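Local coordinates for protein peptidase S15/CocE/NonD (Thaumarchaeota archaeon SCGC AB-539-E09, PDB 4PF1) that is an aminopeptidase with an alpha/beta hydrolase fold and probably cleaves peptides by a serine-peptidase mechanism, at residues 32-37 with 48-53; 60-65 with 100-105; 187-192 with 273-278; 192-197 with 298-303. All coordinates share one frame; numbering follows the deposited sequence.

Overall arrangement
Along the chain, contact 1 closes before contact 2 opens, and both come before contacts 3 and 4. Contacts 1 and 2 lie in the central mixed sheet of the alpha/beta hydrolase fold. Their centres are about 9 Å apart, and strands 46-54 and 100-105 are direct neighbours there. Contact 1 includes one of the two outermost strands of that sheet within the chain, 32-40. Contacts 3 and 4 have centres about 8 Å apart and share M192. Their segments alternate in sequence, so the loop after strand 178-184 meets first helix 274-279 and then the start of helix 301-309. This pair lies beside a probable Ser-His-Asp triad. The centres of contacts 3 and 4 lie about 25 and 26 Å from that of contact 2.

Contact 1. Residues 32-37 with 48-53; sequences YTRREE and NTIILI
R34 and L52 lie side by side, and CD2 of L52 sits over the centre of one face of the R34 guanidinium, 3.9 Å from R34 CZ. CG of R34 is anti to the backbone N (chi1 -172°) and also lies 3.9 Å from L52 CD2. On the same face of the sheet, E36 lies alongside I50, with E36 CG 3.8 Å from I50 CD1. R35, E37, I51 and I53 meet on the other face. There R35 CD touches I53 CD1 at 4.0 Å, and E37 CG touches I51 CD1 at 3.8 Å. R35 grips E37 side-on: NE and NH2 both reach E37 OE2, with R35 NH2 3.0 Å away. The salt bridge lies within strand 32-37, while the aliphatic parts of both residues touch I53 and I51.

The backbones position these groups. They form an antiparallel hairpin, with six hydrogen bonds between T33, R35 and E37 and their partners I53, I51 and T49. R35 N to I51 O is 2.8 Å. Further out, R34 NH2 bonds T75 O, and Y32 OH bonds S80 O. Helix 83-86 covers Y32, R34 and L52. W143 of helix 133-147 packs on R35, E37 and I51, while strand 100-105 continues the sheet beyond 48-53.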
loop_
_atom_site.group_PDB
_atom_site.type_symbol
_atom_site.label_atom_id
_atom_site.label_comp_id
_atom_site.label_asym_id
_atom_site.label_seq_id
_atom_site.Cartn_x
_atom_site.Cartn_y
_atom_site.Cartn_z
ATOM N N TYR A 32 -22.508 -20.562 20.778
ATOM C CA TYR A 32 -21.662 -21.552 21.444
ATOM C C TYR A 32 -21.604 -21.294 22.952
ATOM O O TYR A 32 -21.804 -20.160 23.388
ATOM C CB TYR A 32 -20.232 -21.538 20.845
ATOM C CG TYR A 32 -19.430 -20.293 21.182
ATOM C CD1 TYR A 32 -19.592 -19.116 20.455
ATOM C CD2 TYR A 32 -18.498 -20.296 22.218
ATOM C CE1 TYR A 32 -18.870 -17.965 20.769
ATOM C CE2 TYR A 32 -17.768 -19.151 22.539
ATOM C CZ TYR A 32 -17.950 -17.990 21.805
ATOM O OH TYR A 32 -17.221 -16.863 22.108
ATOM N N THR A 33 -21.273 -22.336 23.737
ATOM C CA THR A 33 -21.095 -22.222 25.185
ATOM C C THR A 33 -19.610 -22.423 25.506
ATOM O O THR A 33 -18.963 -23.302 24.932
ATOM C CB THR A 33 -22.013 -23.208 25.922
ATOM O OG1 THR A 33 -23.368 -22.898 25.598
ATOM C CG2 THR A 33 -21.836 -23.162 27.437
ATOM N N ARG A 34 -19.068 -21.586 26.400
ATOM C CA ARG A 34 -17.667 -21.642 26.795
ATOM C C ARG A 34 -17.540 -22.210 28.211
ATOM O O ARG A 34 -17.955 -21.564 29.176
ATOM C CB ARG A 34 -17.037 -20.240 26.695
ATOM C CG ARG A 34 -15.524 -20.198 26.907
ATOM C CD ARG A 34 -14.997 -18.774 26.844
ATOM N NE ARG A 34 -15.029 -18.238 25.481
ATOM C CZ ARG A 34 -14.014 -18.312 24.625
ATOM N NH1 ARG A 34 -12.870 -18.880 24.988
ATOM N NH2 ARG A 34 -14.132 -17.812 23.403
ATOM N N ARG A 35 -16.995 -23.436 28.325
ATOM C CA ARG A 35 -16.779 -24.105 29.611
ATOM C C ARG A 35 -15.304 -24.061 29.990
ATOM O O ARG A 35 -14.459 -24.563 29.247
ATOM C CB ARG A 35 -17.277 -25.559 29.566
ATOM C CG ARG A 35 -18.692 -25.738 30.084
ATOM C CD ARG A 35 -19.066 -27.205 30.208
ATOM N NE ARG A 35 -18.439 -27.841 31.369
ATOM C CZ ARG A 35 -18.788 -29.032 31.849
ATOM N NH1 ARG A 35 -19.769 -29.723 31.280
ATOM N NH2 ARG A 35 -18.167 -29.535 32.906
ATOM N N GLU A 36 -14.991 -23.439 31.137
ATOM C CA GLU A 36 -13.619 -23.322 31.634
ATOM C C GLU A 36 -13.439 -24.271 32.811
ATOM O O GLU A 36 -14.119 -24.129 33.833
ATOM C CB GLU A 36 -13.297 -21.869 32.018
ATOM C CG GLU A 36 -13.392 -20.910 30.839
ATOM C CD GLU A 36 -13.084 -19.457 31.145
ATOM O OE1 GLU A 36 -13.686 -18.903 32.095
ATOM O OE2 GLU A 36 -12.287 -18.854 30.392
ATOM N N GLU A 37 -12.588 -25.294 32.637
ATOM C CA GLU A 37 -12.412 -26.322 33.658
ATOM C C GLU A 37 -10.958 -26.515 34.061
ATOM O O GLU A 37 -10.070 -26.533 33.208
ATOM C CB GLU A 37 -12.990 -27.666 33.168
ATOM C CG GLU A 37 -14.483 -27.638 32.868
ATOM C CD GLU A 37 -15.413 -27.619 34.069
ATOM O OE1 GLU A 37 -14.982 -28.031 35.170
ATOM O OE2 GLU A 37 -16.586 -27.219 33.899
ATOM N N ASN A 48 -5.625 -26.000 32.983
ATOM C CA ASN A 48 -6.661 -25.097 32.495
ATOM C C ASN A 48 -7.173 -25.575 31.137
ATOM O O ASN A 48 -6.393 -25.687 30.187
ATOM C CB ASN A 48 -6.136 -23.665 32.420
ATOM C CG ASN A 48 -7.202 -22.640 32.149
ATOM O OD1 ASN A 48 -8.345 -22.751 32.615
ATOM N ND2 ASN A 48 -6.847 -21.609 31.397
ATOM N N THR A 49 -8.473 -25.910 31.064
ATOM C CA THR A 49 -9.071 -26.484 29.862
ATOM C C THR A 49 -10.273 -25.655 29.389
ATOM O O THR A 49 -11.238 -25.471 30.133
ATOM C CB THR A 49 -9.446 -27.950 30.129
ATOM O OG1 THR A 49 -8.381 -28.580 30.847
ATOM C CG2 THR A 49 -9.728 -28.720 28.859
ATOM N N ILE A 50 -10.211 -25.177 28.138
ATOM C CA ILE A 50 -11.263 -24.358 27.531
ATOM C C ILE A 50 -12.061 -25.221 26.563
ATOM O O ILE A 50 -11.530 -25.649 25.539
ATOM C CB ILE A 50 -10.671 -23.086 26.839
ATOM C CG1 ILE A 50 -9.669 -22.308 27.759
ATOM C CG2 ILE A 50 -11.770 -22.175 26.261
ATOM C CD1 ILE A 50 -10.153 -21.978 29.230
ATOM N N ILE A 51 -13.334 -25.477 26.896
ATOM C CA ILE A 51 -14.226 -26.326 26.106
ATOM C C ILE A 51 -15.287 -25.465 25.395
ATOM O O ILE A 51 -16.071 -24.772 26.052
ATOM C CB ILE A 51 -14.870 -27.422 27.006
ATOM C CG1 ILE A 51 -13.793 -28.199 27.804
ATOM C CG2 ILE A 51 -15.742 -28.379 26.180
ATOM C CD1 ILE A 51 -14.203 -28.585 29.228
ATOM N N LEU A 52 -15.301 -25.513 24.056
ATOM C CA LEU A 52 -16.253 -24.755 23.246
ATOM C C LEU A 52 -17.291 -25.704 22.652
ATOM O O LEU A 52 -16.966 -26.534 21.800
ATOM C CB LEU A 52 -15.535 -23.948 22.139
ATOM C CG LEU A 52 -14.325 -23.101 22.575
ATOM C CD1 LEU A 52 -13.593 -22.557 21.378
ATOM C CD2 LEU A 52 -14.740 -21.957 23.503
ATOM N N ILE A 53 -18.529 -25.617 23.145
ATOM C CA ILE A 53 -19.607 -26.489 22.695
ATOM C C ILE A 53 -20.591 -25.693 21.835
ATOM O O ILE A 53 -21.170 -24.721 22.322
ATOM C CB ILE A 53 -20.331 -27.186 23.889
ATOM C CG1 ILE A 53 -19.329 -27.697 24.953
ATOM C CG2 ILE A 53 -21.248 -28.314 23.383
ATOM C CD1 ILE A 53 -19.881 -27.772 26.367
HETATM O O HOH W 1 -23.857 -25.542 24.361
#

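Contact 2. Residues 60-65 with 100-105; sequences TPIVLT and IIVYQD
I100 and V102 meet I62 and L64 through apolar contacts on one face of two adjacent parallel strands. These belong to the central alpha/beta hydrolase sheet, between strands 46-54 and 154-160. I62 reaches both partners: its CG1 packs on I100 CB, and its CG2 meets V102 CG2 at 3.8 Å. L64 CD1 lies 3.7 Å from V102 CG1. At the strand end T60 CG2 touches I100 CD1 at 3.7 Å. On the other face V63 and I101 lie side by side, with V63 CG1 3.7 Å from I101 CG1. V63 CG1 stands between the backbone N and the carbonyl carbon (chi1 60°), next to the neighbouring strand.

One aromatic contact joins the end of this face. T65 CB sits over one face of the Y103 ring, 3.7 Å from its centroid and offset toward the rim, a CH-pi contact. T65 OG1 bonds I158 O, and Y103 OH bonds N91 OD1.

Five backbone hydrogen bonds make the parallel pairing. V63 N to I100 O is 2.8 Å, and Q104 N to T65 O is 3.0 Å. Every touching residue is buried. Aliphatic groups line one face; V63, I101, T65 and Y103 line the other. Each strand satisfies about half of the other's peptide groups, and the outer neighbours bond others.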
loop_
_atom_site.group_PDB
_atom_site.type_symbol
_atom_site.label_atom_id
_atom_site.label_comp_id
_atom_site.label_asym_id
_atom_site.label_seq_id
_atom_site.Cartn_x
_atom_site.Cartn_y
_atom_site.Cartn_z
ATOM N N THR A 60 -21.693 -35.216 19.108
ATOM C CA THR A 60 -20.670 -34.665 18.202
ATOM C C THR A 60 -19.248 -34.984 18.746
ATOM O O THR A 60 -19.062 -35.032 19.963
ATOM C CB THR A 60 -20.915 -33.139 17.974
ATOM O OG1 THR A 60 -20.145 -32.673 16.869
ATOM C CG2 THR A 60 -20.622 -32.289 19.202
ATOM N N PRO A 61 -18.229 -35.211 17.884
ATOM C CA PRO A 61 -16.888 -35.521 18.417
ATOM C C PRO A 61 -16.167 -34.310 19.023
ATOM O O PRO A 61 -16.637 -33.172 18.908
ATOM C CB PRO A 61 -16.139 -36.055 17.199
ATOM C CG PRO A 61 -16.798 -35.421 16.043
ATOM C CD PRO A 61 -18.247 -35.260 16.405
ATOM N N ILE A 62 -15.008 -34.569 19.663
ATOM C CA ILE A 62 -14.161 -33.545 20.278
ATOM C C ILE A 62 -12.854 -33.408 19.485
ATOM O O ILE A 62 -12.256 -34.413 19.097
ATOM C CB ILE A 62 -13.887 -33.882 21.779
ATOM C CG1 ILE A 62 -15.182 -33.787 22.627
ATOM C CG2 ILE A 62 -12.756 -33.005 22.378
ATOM C CD1 ILE A 62 -15.130 -34.572 23.958
ATOM N N VAL A 63 -12.406 -32.166 19.265
ATOM C CA VAL A 63 -11.127 -31.897 18.615
ATOM C C VAL A 63 -10.245 -31.138 19.647
ATOM O O VAL A 63 -10.578 -30.024 20.054
ATOM C CB VAL A 63 -11.273 -31.201 17.225
ATOM C CG1 VAL A 63 -11.990 -29.856 17.318
ATOM C CG2 VAL A 63 -9.929 -31.070 16.521
ATOM N N LEU A 64 -9.206 -31.823 20.161
ATOM C CA LEU A 64 -8.346 -31.338 21.242
ATOM C C LEU A 64 -7.008 -30.777 20.749
ATOM O O LEU A 64 -6.338 -31.387 19.919
ATOM C CB LEU A 64 -8.093 -32.490 22.258
ATOM C CG LEU A 64 -7.064 -32.253 23.394
ATOM C CD1 LEU A 64 -7.542 -31.191 24.378
ATOM C CD2 LEU A 64 -6.759 -33.539 24.127
ATOM N N THR A 65 -6.603 -29.632 21.322
ATOM C CA THR A 65 -5.314 -29.000 21.058
ATOM C C THR A 65 -4.697 -28.602 22.403
ATOM O O THR A 65 -5.348 -27.939 23.208
ATOM C CB THR A 65 -5.461 -27.822 20.083
ATOM O OG1 THR A 65 -6.163 -28.264 18.915
ATOM C CG2 THR A 65 -4.109 -27.232 19.678
ATOM N N ILE A 100 -16.934 -30.312 19.068
ATOM C CA ILE A 100 -16.602 -29.639 20.314
ATOM C C ILE A 100 -15.109 -29.303 20.206
ATOM O O ILE A 100 -14.306 -30.188 19.899
ATOM C CB ILE A 100 -16.964 -30.497 21.565
ATOM C CG1 ILE A 100 -18.492 -30.506 21.797
ATOM C CG2 ILE A 100 -16.223 -29.996 22.814
ATOM C CD1 ILE A 100 -19.037 -31.773 22.474
ATOM N N ILE A 101 -14.753 -28.018 20.342
ATOM C CA ILE A 101 -13.360 -27.588 20.214
ATOM C C ILE A 101 -12.789 -27.324 21.608
ATOM O O ILE A 101 -13.341 -26.521 22.368
ATOM C CB ILE A 101 -13.218 -26.370 19.261
ATOM C CG1 ILE A 101 -13.808 -26.702 17.864
ATOM C CG2 ILE A 101 -11.744 -25.929 19.151
ATOM C CD1 ILE A 101 -14.427 -25.564 17.155
ATOM N N VAL A 102 -11.702 -28.037 21.954
ATOM C CA VAL A 102 -11.088 -27.949 23.277
ATOM C C VAL A 102 -9.619 -27.515 23.178
ATOM O O VAL A 102 -8.833 -28.137 22.460
ATOM C CB VAL A 102 -11.225 -29.292 24.059
ATOM C CG1 VAL A 102 -10.542 -29.213 25.416
ATOM C CG2 VAL A 102 -12.687 -29.696 24.223
ATOM N N TYR A 103 -9.253 -26.470 23.940
ATOM C CA TYR A 103 -7.878 -25.982 24.055
ATOM C C TYR A 103 -7.455 -26.043 25.502
ATOM O O TYR A 103 -8.176 -25.555 26.378
ATOM C CB TYR A 103 -7.732 -24.557 23.497
ATOM C CG TYR A 103 -7.433 -24.531 22.018
ATOM C CD1 TYR A 103 -8.416 -24.844 21.080
ATOM C CD2 TYR A 103 -6.160 -24.220 21.549
ATOM C CE1 TYR A 103 -8.137 -24.860 19.717
ATOM C CE2 TYR A 103 -5.875 -24.207 20.185
ATOM C CZ TYR A 103 -6.865 -24.534 19.273
ATOM O OH TYR A 103 -6.591 -24.551 17.932
ATOM N N GLN A 104 -6.313 -26.678 25.770
ATOM C CA GLN A 104 -5.841 -26.833 27.136
ATOM C C GLN A 104 -4.446 -26.266 27.303
ATOM O O GLN A 104 -3.573 -26.527 26.471
ATOM C CB GLN A 104 -5.864 -28.322 27.544
ATOM C CG GLN A 104 -5.398 -28.585 28.980
ATOM C CD GLN A 104 -5.298 -30.052 29.285
ATOM O OE1 GLN A 104 -4.418 -30.760 28.779
ATOM N NE2 GLN A 104 -6.169 -30.531 30.156
ATOM N N ASP A 105 -4.221 -25.517 28.402
ATOM C CA ASP A 105 -2.886 -25.033 28.736
ATOM C C ASP A 105 -2.065 -26.225 29.203
ATOM O O ASP A 105 -2.516 -26.966 30.085
ATOM C CB ASP A 105 -2.935 -23.951 29.838
ATOM C CG ASP A 105 -3.477 -22.592 29.422
ATOM O OD1 ASP A 105 -3.144 -22.134 28.305
ATOM O OD2 ASP A 105 -4.150 -21.945 30.254
#

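Contact 3. Residues 187-192 with 273-278; sequences MVDGWM and AMDKML
V188 approaches the start of helix 274-279 with both its backbone and its side chain. Its O accepts from M274 N at 3.0 Å, in a nearly straight bond (176°). A273 is the N-cap residue, so this bond serves the first turn, where amides lack a helical partner. V188 CB lies 4.1 Å from M274 CB. CG1 is anti to the backbone N (chi1 168°), which carries it to the helix. There it comes within 3.5 Å of D275 N and also packs on M274 CB and D275 OD1. The V188 and D275 side chains cross at about a right angle.

D189 divides its carboxylate between two tasks. OD1 accepts from W191 N, two residues on, in an Asx turn, and from M192 N, three residues on, which makes an Asx motif. The M192 N-H comes from above the carboxylate plane, while W191 N meets the anti lone pair. OD2 touches A273 CB at 3.4 Å and takes a water hydrogen bond of 2.7 Å. The same water donates to D275 OD1, so it links two acids whose OD2 (D189) and OD1 (D275) are 4.4 Å apart. K276 NZ, 4.1 Å from D189 OD2, probably eases their repulsion.

Y265 OH also bonds D189 OD2, and K304 of helix 301-309 forms a salt bridge with D275. M274 packs on helix 162-169, and L305 of helix 301-309 touches V188.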
loop_
_atom_site.group_PDB
_atom_site.type_symbol
_atom_site.label_atom_id
_atom_site.label_comp_id
_atom_site.label_asym_id
_atom_site.label_seq_id
_atom_site.Cartn_x
_atom_site.Cartn_y
_atom_site.Cartn_z
ATOM N N MET A 187 7.304 -30.181 16.027
ATOM C CA MET A 187 8.652 -30.119 16.577
ATOM C C MET A 187 9.094 -31.566 16.785
ATOM O O MET A 187 8.476 -32.280 17.582
ATOM C CB MET A 187 8.667 -29.324 17.903
ATOM C CG MET A 187 8.273 -27.859 17.751
ATOM S SD MET A 187 8.143 -26.972 19.334
ATOM C CE MET A 187 9.830 -26.922 19.812
ATOM N N VAL A 188 10.062 -32.042 15.991
ATOM C CA VAL A 188 10.482 -33.450 16.039
ATOM C C VAL A 188 11.925 -33.567 16.534
ATOM O O VAL A 188 12.183 -34.307 17.485
ATOM C CB VAL A 188 10.263 -34.137 14.663
ATOM C CG1 VAL A 188 10.948 -35.500 14.585
ATOM C CG2 VAL A 188 8.775 -34.264 14.357
ATOM N N ASP A 189 12.860 -32.860 15.890
ATOM C CA ASP A 189 14.248 -32.875 16.320
ATOM C C ASP A 189 14.796 -31.456 16.295
ATOM O O ASP A 189 15.154 -30.939 15.231
ATOM C CB ASP A 189 15.100 -33.833 15.467
ATOM C CG ASP A 189 16.370 -34.307 16.156
ATOM O OD1 ASP A 189 17.034 -33.478 16.822
ATOM O OD2 ASP A 189 16.740 -35.484 15.968
ATOM N N GLY A 190 14.852 -30.849 17.480
ATOM C CA GLY A 190 15.313 -29.481 17.681
ATOM C C GLY A 190 16.783 -29.249 17.396
ATOM O O GLY A 190 17.211 -28.102 17.274
ATOM N N TRP A 191 17.568 -30.333 17.281
ATOM C CA TRP A 191 19.002 -30.251 17.007
ATOM C C TRP A 191 19.303 -30.578 15.544
ATOM O O TRP A 191 20.088 -29.866 14.912
ATOM C CB TRP A 191 19.782 -31.195 17.934
ATOM C CG TRP A 191 21.259 -30.930 17.990
ATOM C CD1 TRP A 191 21.932 -30.261 18.969
ATOM C CD2 TRP A 191 22.249 -31.367 17.049
ATOM N NE1 TRP A 191 23.279 -30.248 18.694
ATOM C CE2 TRP A 191 23.502 -30.920 17.522
ATOM C CE3 TRP A 191 22.199 -32.087 15.842
ATOM C CZ2 TRP A 191 24.696 -31.185 16.841
ATOM C CZ3 TRP A 191 23.379 -32.332 15.162
ATOM C CH2 TRP A 191 24.609 -31.887 15.661
ATOM N N MET A 192 18.724 -31.682 15.020
ATOM C CA MET A 192 18.985 -32.129 13.649
ATOM C C MET A 192 18.559 -31.100 12.602
ATOM O O MET A 192 19.340 -30.815 11.698
ATOM C CB MET A 192 18.335 -33.491 13.357
ATOM C CG MET A 192 19.179 -34.683 13.810
ATOM S SD MET A 192 20.872 -34.745 13.138
ATOM C CE MET A 192 20.529 -34.914 11.382
ATOM N N ALA A 273 14.427 -37.097 20.214
ATOM C CA ALA A 273 14.028 -37.125 18.797
ATOM C C ALA A 273 12.714 -37.898 18.636
ATOM O O ALA A 273 12.651 -39.090 18.941
ATOM C CB ALA A 273 15.127 -37.749 17.950
ATOM N N MET A 274 11.647 -37.181 18.247
ATOM C CA MET A 274 10.288 -37.712 18.134
ATOM C C MET A 274 10.153 -38.821 17.095
ATOM O O MET A 274 9.357 -39.733 17.298
ATOM C CB MET A 274 9.291 -36.586 17.840
ATOM C CG MET A 274 9.155 -35.603 18.987
ATOM S SD MET A 274 8.664 -36.420 20.526
ATOM C CE MET A 274 6.876 -36.430 20.304
ATOM N N ASP A 275 10.930 -38.754 15.995
ATOM C CA ASP A 275 10.922 -39.791 14.958
ATOM C C ASP A 275 11.507 -41.100 15.511
ATOM O O ASP A 275 10.943 -42.168 15.282
ATOM C CB ASP A 275 11.703 -39.327 13.708
ATOM C CG ASP A 275 13.170 -39.025 13.954
ATOM O OD1 ASP A 275 13.464 -38.163 14.814
ATOM O OD2 ASP A 275 14.019 -39.645 13.287
ATOM N N LYS A 276 12.608 -41.003 16.278
ATOM C CA LYS A 276 13.280 -42.156 16.874
ATOM C C LYS A 276 12.443 -42.733 18.027
ATOM O O LYS A 276 12.331 -43.956 18.145
ATOM C CB LYS A 276 14.692 -41.772 17.345
ATOM C CG LYS A 276 15.648 -41.472 16.189
ATOM C CD LYS A 276 16.939 -40.811 16.659
ATOM C CE LYS A 276 17.885 -40.505 15.519
ATOM N NZ LYS A 276 17.422 -39.354 14.693
ATOM N N MET A 277 11.804 -41.849 18.831
ATOM C CA MET A 277 10.940 -42.231 19.955
ATOM C C MET A 277 9.666 -42.962 19.457
ATOM O O MET A 277 9.390 -44.069 19.920
ATOM C CB MET A 277 10.572 -40.987 20.795
ATOM C CG MET A 277 9.906 -41.312 22.127
ATOM S SD MET A 277 8.104 -41.498 21.999
ATOM C CE MET A 277 7.599 -39.783 22.011
ATOM N N LEU A 278 8.905 -42.349 18.515
ATOM C CA LEU A 278 7.667 -42.939 17.969
ATOM C C LEU A 278 7.918 -44.272 17.238
ATOM O O LEU A 278 7.019 -45.118 17.190
ATOM C CB LEU A 278 6.951 -41.957 17.024
ATOM C CG LEU A 278 6.132 -40.851 17.698
ATOM C CD1 LEU A 278 6.005 -39.650 16.799
ATOM C CD2 LEU A 278 4.755 -41.344 18.082
HETATM O O HOH W 2 15.841 -37.107 14.064
#

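Contact 4. Residues 192-197 with 298-303; sequences MGDDWF and DIYGSP
G193 and Y300 approach to 5.2 Å between CA atoms, and D194 and D298 to 4.4 Å, where a loop meets the start of helix 301-309. In this alpha/beta hydrolase fold the contact lies beside the probable Ser-His-Asp triad of S161, H328 and D295. G193 has no side chain, and its O comes within 3.3 Å of Y300 CB. CG of Y300, anti to the backbone N (chi1 172°), lies 4.0 Å from G193 CA. M192 CB sits over one ring face, offset toward the rim, in a CH-pi contact. G193 N lies over the same face. Y300 OH bonds K304 NZ further along the helix.

D194 spans loop and helix. OD1 accepts from G301 N at 3.0 Å through its syn lone pair, and weakly from Y300 N. OD2 accepts from V188 N and D189 N, so one carboxylate ties contact 3 to this helix start. A water accepts from I299 N and lies 2.8 Å from G193 O, to which it may donate.

D298 N bonds D295 OD1, and D298 OD2 forms a weak bond with S161 OG. The D195 and D298 carboxylate planes stand 77° apart, with D195 OD2 just 2.7 Å from D298 OD1.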
loop_
_atom_site.group_PDB
_atom_site.type_symbol
_atom_site.label_atom_id
_atom_site.label_comp_id
_atom_site.label_asym_id
_atom_site.label_seq_id
_atom_site.Cartn_x
_atom_site.Cartn_y
_atom_site.Cartn_z
ATOM N N MET A 192 18.724 -31.682 15.020
ATOM C CA MET A 192 18.985 -32.129 13.649
ATOM C C MET A 192 18.559 -31.100 12.602
ATOM O O MET A 192 19.340 -30.815 11.698
ATOM C CB MET A 192 18.335 -33.491 13.357
ATOM C CG MET A 192 19.179 -34.683 13.810
ATOM S SD MET A 192 20.872 -34.745 13.138
ATOM C CE MET A 192 20.529 -34.914 11.382
ATOM N N GLY A 193 17.357 -30.540 12.728
ATOM C CA GLY A 193 16.919 -29.552 11.744
ATOM C C GLY A 193 15.608 -28.834 11.979
ATOM O O GLY A 193 15.011 -28.332 11.021
ATOM N N ASP A 194 15.156 -28.731 13.234
ATOM C CA ASP A 194 13.911 -28.017 13.471
ATOM C C ASP A 194 14.162 -26.596 14.050
ATOM O O ASP A 194 14.688 -25.753 13.327
ATOM C CB ASP A 194 12.907 -28.843 14.293
ATOM C CG ASP A 194 12.195 -29.929 13.480
ATOM O OD1 ASP A 194 12.010 -29.736 12.255
ATOM O OD2 ASP A 194 11.813 -30.960 14.071
ATOM N N ASP A 195 13.771 -26.319 15.305
ATOM C CA ASP A 195 13.800 -24.956 15.858
ATOM C C ASP A 195 15.126 -24.444 16.436
ATOM O O ASP A 195 15.437 -23.271 16.229
ATOM C CB ASP A 195 12.728 -24.800 16.940
ATOM C CG ASP A 195 11.323 -24.869 16.396
ATOM O OD1 ASP A 195 10.906 -23.914 15.711
ATOM O OD2 ASP A 195 10.642 -25.874 16.656
ATOM N N TRP A 196 15.826 -25.243 17.254
ATOM C CA TRP A 196 16.997 -24.761 17.999
ATOM C C TRP A 196 18.310 -24.831 17.206
ATOM O O TRP A 196 19.096 -23.889 17.274
ATOM C CB TRP A 196 17.131 -25.493 19.351
ATOM C CG TRP A 196 15.809 -25.846 19.991
ATOM C CD1 TRP A 196 15.370 -27.093 20.326
ATOM C CD2 TRP A 196 14.730 -24.944 20.292
ATOM N NE1 TRP A 196 14.087 -27.029 20.818
ATOM C CE2 TRP A 196 13.667 -25.721 20.804
ATOM C CE3 TRP A 196 14.553 -23.554 20.165
ATOM C CZ2 TRP A 196 12.470 -25.147 21.249
ATOM C CZ3 TRP A 196 13.346 -22.994 20.558
ATOM C CH2 TRP A 196 12.321 -23.788 21.092
ATOM N N PHE A 197 18.554 -25.936 16.484
ATOM C CA PHE A 197 19.757 -26.113 15.661
ATOM C C PHE A 197 19.415 -26.769 14.321
ATOM O O PHE A 197 18.442 -27.519 14.234
ATOM C CB PHE A 197 20.817 -27.000 16.372
ATOM C CG PHE A 197 21.287 -26.623 17.758
ATOM C CD1 PHE A 197 20.523 -26.940 18.879
ATOM C CD2 PHE A 197 22.567 -26.121 17.961
ATOM C CE1 PHE A 197 20.985 -26.651 20.166
ATOM C CE2 PHE A 197 23.028 -25.829 19.251
ATOM C CZ PHE A 197 22.236 -26.099 20.344
ATOM N N ASP A 298 10.055 -25.583 11.259
ATOM C CA ASP A 298 10.147 -27.044 11.425
ATOM C C ASP A 298 10.074 -27.761 10.067
ATOM O O ASP A 298 9.116 -28.491 9.795
ATOM C CB ASP A 298 9.041 -27.550 12.376
ATOM C CG ASP A 298 9.130 -26.969 13.771
ATOM O OD1 ASP A 298 9.931 -27.479 14.570
ATOM O OD2 ASP A 298 8.398 -26.008 14.057
ATOM N N ILE A 299 11.105 -27.556 9.220
ATOM C CA ILE A 299 11.186 -28.117 7.862
ATOM C C ILE A 299 11.703 -29.587 7.847
ATOM O O ILE A 299 11.600 -30.262 6.818
ATOM C CB ILE A 299 12.070 -27.189 6.969
ATOM C CG1 ILE A 299 11.680 -27.288 5.480
ATOM C CG2 ILE A 299 13.579 -27.398 7.208
ATOM C CD1 ILE A 299 11.849 -26.013 4.703
ATOM N N TYR A 300 12.249 -30.064 8.978
ATOM C CA TYR A 300 12.849 -31.400 9.104
ATOM C C TYR A 300 11.844 -32.456 9.599
ATOM O O TYR A 300 11.835 -33.588 9.098
ATOM C CB TYR A 300 14.052 -31.319 10.075
ATOM C CG TYR A 300 14.675 -32.644 10.458
ATOM C CD1 TYR A 300 15.754 -33.159 9.747
ATOM C CD2 TYR A 300 14.254 -33.331 11.592
ATOM C CE1 TYR A 300 16.344 -34.369 10.105
ATOM C CE2 TYR A 300 14.823 -34.551 11.950
ATOM C CZ TYR A 300 15.875 -35.063 11.208
ATOM O OH TYR A 300 16.468 -36.241 11.580
ATOM N N GLY A 301 11.060 -32.083 10.602
ATOM C CA GLY A 301 10.130 -32.951 11.313
ATOM C C GLY A 301 9.175 -33.846 10.545
ATOM O O GLY A 301 9.227 -35.072 10.691
ATOM N N SER A 302 8.230 -33.240 9.814
ATOM C CA SER A 302 7.155 -33.953 9.114
ATOM C C SER A 302 7.660 -35.008 8.080
ATOM O O SER A 302 7.226 -36.159 8.179
ATOM C CB SER A 302 6.188 -32.970 8.468
ATOM O OG SER A 302 5.662 -32.087 9.447
ATOM N N PRO A 303 8.596 -34.698 7.133
ATOM C CA PRO A 303 9.068 -35.757 6.214
ATOM C C PRO A 303 9.831 -36.878 6.935
ATOM O O PRO A 303 9.703 -38.040 6.545
ATOM C CB PRO A 303 9.963 -35.010 5.226
ATOM C CG PRO A 303 10.337 -33.760 5.906
ATOM C CD PRO A 303 9.231 -33.397 6.826
HETATM O O HOH W 3 13.365 -26.109 10.613
#